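PDB 4DZH: amidohydrolase from Xanthomonas campestris pv. campestris, which probably deaminates adenosine-type nucleosides, perhaps 5'-methylthioadenosine, as a zinc-binding member of the metal-dependent amidohydrolases. Local coordinates for residues D15-A20 with A52-R57; H36-S41 with V46-T51. All blocks are in the same frame, centred on the assembly; numbering follows the deposited sequence.

Contact 1: residues D15-A20 with A52-R57; sequences DLLIEA and ADARVR
Leu17 and Ala54 mark the nearest backbone approach of strand 16-20 to helix 51-57, with Leu17 CA 8.3 Å from Ala54 CA. At that spacing no backbone hydrogen bond joins the two, and side chains alone bridge the layers. Leu17 and Glu19, two residues apart on the strand, both send their CB toward the helix. Leu17 CD1 meets the methyl CB of Ala54 at 4.2 Å; with CG trans to the backbone N (chi1 180°) the branch extends from the sheet to the helix. This is the alpha-on-beta packing of the small beta domain beside the TIM barrel in this family: the helix lies against one sheet face, where Ala54 also touches Ala37 and Leu49, while Leu16 and Ile18 on the other face pack on Trp414. Two residues on along the strand, Glu19 forms a salt bridge with Arg55, Glu19 OE1 to Arg55 NH2 at 2.7 Å, with Glu19 OE2 also 2.8 Å from Arg55 NE. The carboxylate carbon, Glu19 CD, sits 3.1 Å above one face of the Arg55 guanidinium, near the rim, and the two planes stand 86° apart, consistent with charge attraction rather than straight paired N-H bonds.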
# COMPACT_ATOMS: atom_id res chain seq x y z
N ASP A 15 -20.20 -24.30 19.37
CA ASP A 15 -20.64 -22.96 19.75
C ASP A 15 -20.94 -22.13 18.50
O ASP A 15 -21.97 -21.43 18.40
CB ASP A 15 -19.51 -22.20 20.50
CG ASP A 15 -19.27 -22.71 21.94
OD1 ASP A 15 -20.05 -23.53 22.45
OD2 ASP A 15 -18.28 -22.25 22.56
N LEU A 16 -20.02 -22.20 17.55
CA LEU A 16 -20.06 -21.34 16.38
C LEU A 16 -19.61 -22.11 15.15
O LEU A 16 -18.64 -22.89 15.22
CB LEU A 16 -19.11 -20.15 16.62
CG LEU A 16 -18.87 -19.13 15.51
CD1 LEU A 16 -20.11 -18.28 15.21
CD2 LEU A 16 -17.72 -18.23 15.90
N LEU A 17 -20.31 -21.94 14.04
CA LEU A 17 -19.87 -22.44 12.75
C LEU A 17 -19.75 -21.24 11.80
O LEU A 17 -20.72 -20.50 11.60
CB LEU A 17 -20.88 -23.44 12.18
CG LEU A 17 -20.47 -24.00 10.82
CD1 LEU A 17 -19.28 -24.93 10.99
CD2 LEU A 17 -21.60 -24.69 10.11
N ILE A 18 -18.58 -21.03 11.22
CA ILE A 18 -18.40 -19.94 10.25
C ILE A 18 -18.30 -20.57 8.89
O ILE A 18 -17.37 -21.31 8.64
CB ILE A 18 -17.08 -19.13 10.52
CG1 ILE A 18 -17.11 -18.52 11.91
CG2 ILE A 18 -16.90 -18.00 9.48
CD1 ILE A 18 -15.74 -18.09 12.43
N GLU A 19 -19.27 -20.29 8.02
CA GLU A 19 -19.19 -20.80 6.65
C GLU A 19 -18.68 -19.72 5.72
O GLU A 19 -19.18 -18.60 5.76
CB GLU A 19 -20.56 -21.28 6.15
CG GLU A 19 -21.23 -22.35 7.03
CD GLU A 19 -22.68 -22.55 6.61
OE1 GLU A 19 -23.20 -21.72 5.79
OE2 GLU A 19 -23.29 -23.53 7.11
N ALA A 20 -17.74 -20.08 4.85
CA ALA A 20 -17.15 -19.09 3.95
C ALA A 20 -16.94 -19.58 2.52
O ALA A 20 -16.76 -20.79 2.28
CB ALA A 20 -15.84 -18.61 4.53
N ALA A 52 -20.90 -28.56 3.34
CA ALA A 52 -21.94 -29.57 3.27
C ALA A 52 -21.70 -30.62 4.34
O ALA A 52 -22.63 -31.02 5.04
CB ALA A 52 -21.98 -30.20 1.89
N ASP A 53 -20.44 -31.06 4.48
CA ASP A 53 -20.06 -32.04 5.52
C ASP A 53 -20.29 -31.47 6.92
O ASP A 53 -20.61 -32.19 7.86
CB ASP A 53 -18.59 -32.45 5.39
CG ASP A 53 -18.33 -33.34 4.18
OD1 ASP A 53 -19.26 -33.57 3.37
OD2 ASP A 53 -17.17 -33.82 4.03
N ALA A 54 -20.07 -30.17 7.07
CA ALA A 54 -20.21 -29.53 8.37
C ALA A 54 -21.66 -29.37 8.81
O ALA A 54 -21.96 -29.45 10.01
CB ALA A 54 -19.53 -28.16 8.37
N ARG A 55 -22.55 -29.12 7.85
CA ARG A 55 -23.96 -28.92 8.17
C ARG A 55 -24.63 -30.21 8.62
O ARG A 55 -25.66 -30.17 9.30
CB ARG A 55 -24.72 -28.33 6.99
CG ARG A 55 -24.59 -26.80 6.87
CD ARG A 55 -24.91 -26.30 5.48
NE ARG A 55 -25.20 -24.86 5.51
CZ ARG A 55 -25.04 -24.04 4.48
NH1 ARG A 55 -24.55 -24.50 3.33
NH2 ARG A 55 -25.35 -22.74 4.60
N VAL A 56 -24.06 -31.35 8.24
CA VAL A 56 -24.65 -32.63 8.64
C VAL A 56 -24.11 -32.98 10.01
O VAL A 56 -24.81 -33.55 10.84
CB VAL A 56 -24.39 -33.79 7.64
CG1 VAL A 56 -25.01 -33.52 6.28
CG2 VAL A 56 -22.92 -34.13 7.52
N ARG A 57 -22.87 -32.60 10.26
CA ARG A 57 -22.18 -32.96 11.48
C ARG A 57 -22.57 -32.12 12.71
O ARG A 57 -22.68 -32.66 13.82
CB ARG A 57 -20.66 -32.95 11.27
CG ARG A 57 -19.88 -33.07 12.57
CD ARG A 57 -18.42 -33.51 12.43
NE ARG A 57 -17.78 -33.43 13.73
CZ ARG A 57 -16.49 -33.16 13.96
NH1 ARG A 57 -15.65 -32.97 12.96
NH2 ARG A 57 -16.05 -33.10 15.21

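Contact 2: residues H36-S41 with V46-T51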
# COMPACT_ATOMS: atom_id res chain seq x y z
N HIS A 36 -15.87 -24.14 2.42
CA HIS A 36 -15.53 -24.86 3.64
C HIS A 36 -15.99 -24.06 4.86
O HIS A 36 -16.26 -22.85 4.75
CB HIS A 36 -14.02 -25.06 3.74
CG HIS A 36 -13.53 -26.35 3.16
ND1 HIS A 36 -13.69 -26.70 1.84
CD2 HIS A 36 -12.87 -27.39 3.75
CE1 HIS A 36 -13.13 -27.87 1.63
NE2 HIS A 36 -12.64 -28.32 2.77
N ALA A 37 -16.07 -24.72 6.01
CA ALA A 37 -16.54 -24.11 7.24
C ALA A 37 -15.59 -24.44 8.38
O ALA A 37 -14.81 -25.40 8.31
CB ALA A 37 -17.95 -24.60 7.58
N VAL A 38 -15.66 -23.64 9.45
CA VAL A 38 -14.79 -23.82 10.60
C VAL A 38 -15.66 -23.82 11.81
O VAL A 38 -16.41 -22.88 12.05
CB VAL A 38 -13.73 -22.67 10.71
CG1 VAL A 38 -12.92 -22.78 12.03
CG2 VAL A 38 -12.81 -22.74 9.55
N ALA A 39 -15.61 -24.91 12.57
CA ALA A 39 -16.40 -24.97 13.79
C ALA A 39 -15.53 -24.61 14.98
O ALA A 39 -14.34 -24.95 15.03
CB ALA A 39 -17.02 -26.38 13.98
N VAL A 40 -16.14 -23.95 15.95
CA VAL A 40 -15.42 -23.40 17.09
C VAL A 40 -16.22 -23.67 18.34
O VAL A 40 -17.46 -23.52 18.35
CB VAL A 40 -15.25 -21.84 16.91
CG1 VAL A 40 -14.46 -21.25 18.07
CG2 VAL A 40 -14.57 -21.50 15.57
N SER A 41 -15.55 -24.13 19.41
CA SER A 41 -16.20 -24.30 20.72
C SER A 41 -15.21 -23.84 21.77
O SER A 41 -14.03 -24.17 21.69
CB SER A 41 -16.57 -25.76 21.01
OG SER A 41 -17.60 -26.19 20.13
N VAL A 46 -12.47 -26.60 16.41
CA VAL A 46 -12.73 -28.03 16.61
C VAL A 46 -12.91 -28.80 15.30
O VAL A 46 -13.02 -30.03 15.30
CB VAL A 46 -13.94 -28.27 17.57
CG1 VAL A 46 -13.60 -27.72 18.96
CG2 VAL A 46 -15.25 -27.67 17.02
N ALA A 47 -12.94 -28.08 14.18
CA ALA A 47 -13.13 -28.73 12.88
C ALA A 47 -12.96 -27.74 11.73
O ALA A 47 -13.33 -26.57 11.85
CB ALA A 47 -14.51 -29.35 12.79
N VAL A 48 -12.40 -28.25 10.62
CA VAL A 48 -12.27 -27.52 9.35
C VAL A 48 -12.63 -28.49 8.22
O VAL A 48 -11.94 -29.50 8.01
CB VAL A 48 -10.81 -27.05 9.08
CG1 VAL A 48 -10.75 -26.15 7.86
CG2 VAL A 48 -10.19 -26.37 10.31
N LEU A 49 -13.69 -28.21 7.47
CA LEU A 49 -14.23 -29.25 6.60
C LEU A 49 -15.18 -28.65 5.59
O LEU A 49 -15.61 -27.50 5.75
CB LEU A 49 -14.94 -30.31 7.48
CG LEU A 49 -16.31 -30.02 8.11
CD1 LEU A 49 -16.86 -31.34 8.67
CD2 LEU A 49 -16.28 -28.99 9.20
N PRO A 50 -15.51 -29.40 4.52
CA PRO A 50 -16.47 -28.87 3.54
C PRO A 50 -17.78 -28.44 4.21
O PRO A 50 -18.23 -29.13 5.14
CB PRO A 50 -16.70 -30.05 2.60
CG PRO A 50 -15.43 -30.82 2.67
CD PRO A 50 -14.96 -30.71 4.11
N THR A 51 -18.38 -27.34 3.78
CA THR A 51 -19.57 -26.82 4.42
C THR A 51 -20.77 -27.80 4.41
O THR A 51 -21.54 -27.87 5.37
CB THR A 51 -19.94 -25.46 3.83
OG1 THR A 51 -18.91 -24.53 4.19
CG2 THR A 51 -21.26 -24.98 4.37
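A beta hairpin places Ala37 opposite Leu49 and Ala39 opposite Ala47, each as an antiparallel hydrogen-bonded pair; the short strand axes run 161° apart in direction. Ala37 N donates to Leu49 O at 2.8 Å, and Leu49 N returns a bond to Ala37 O at 3.1 Å. Further along, Ala39 N bonds Ala47 O, but Ala39 O takes Val46 N instead of that of Ala47, at 2.9 Å. Val46 and Ala47 therefore both face Ala39, a classic beta bulge. With Val46 CG1 anti to its carbonyl carbon (chi1 -64°), CG2 falls between the backbone N and the carbonyl carbon, 3.7 Å from Ala39 CB. In the four-stranded sheet, strand 44-50 is an edge and strand 36-41 an inner strand. Ala37, Ala39, Ala47 and Leu49 share the face that meets helix 51-57 and Phe58, Ala37 touching Ala54 while Ala39 and Ala47 touch Phe58. Val38 and Val48 are on the other face, Val38 CG2 4.3 Å from Val48 CG1, with Ile373 against both. At the far end His36 and Pro50 lie side by side: Pro50 CA stands 3.8 Å from the imidazole centroid of His36, only 3° off the ring normal, a CH-pi contact over the face. His36 ND1 is held by Glu34 O, which helps fix the ring's rotation, and Pro50 occupies the N-cap position of the helix that follows.

Overall arrangement
Contact 2 is nested within the chain loop that contact 1 closes, and their centres are 6 Å apart. Strand 36-41 is the neighbour of strand 16-20: Leu16 O lies 2.8 Å from Val40 N and Ile18 N 3.0 Å from Val38 O, both probable hydrogen bonds, so the hairpin and strand 16-20 belong to one sheet. Strand 44-50 leads directly into helix 51-57, which folds back over the sheet and reaches strand 16-20 beyond the hairpin. The two contacts lie on the same side of the chain's centre, with centres about 30 Å (contact 1) and 26 Å (contact 2) from it, away from the zinc site of His79, His81, His228 and Asp316.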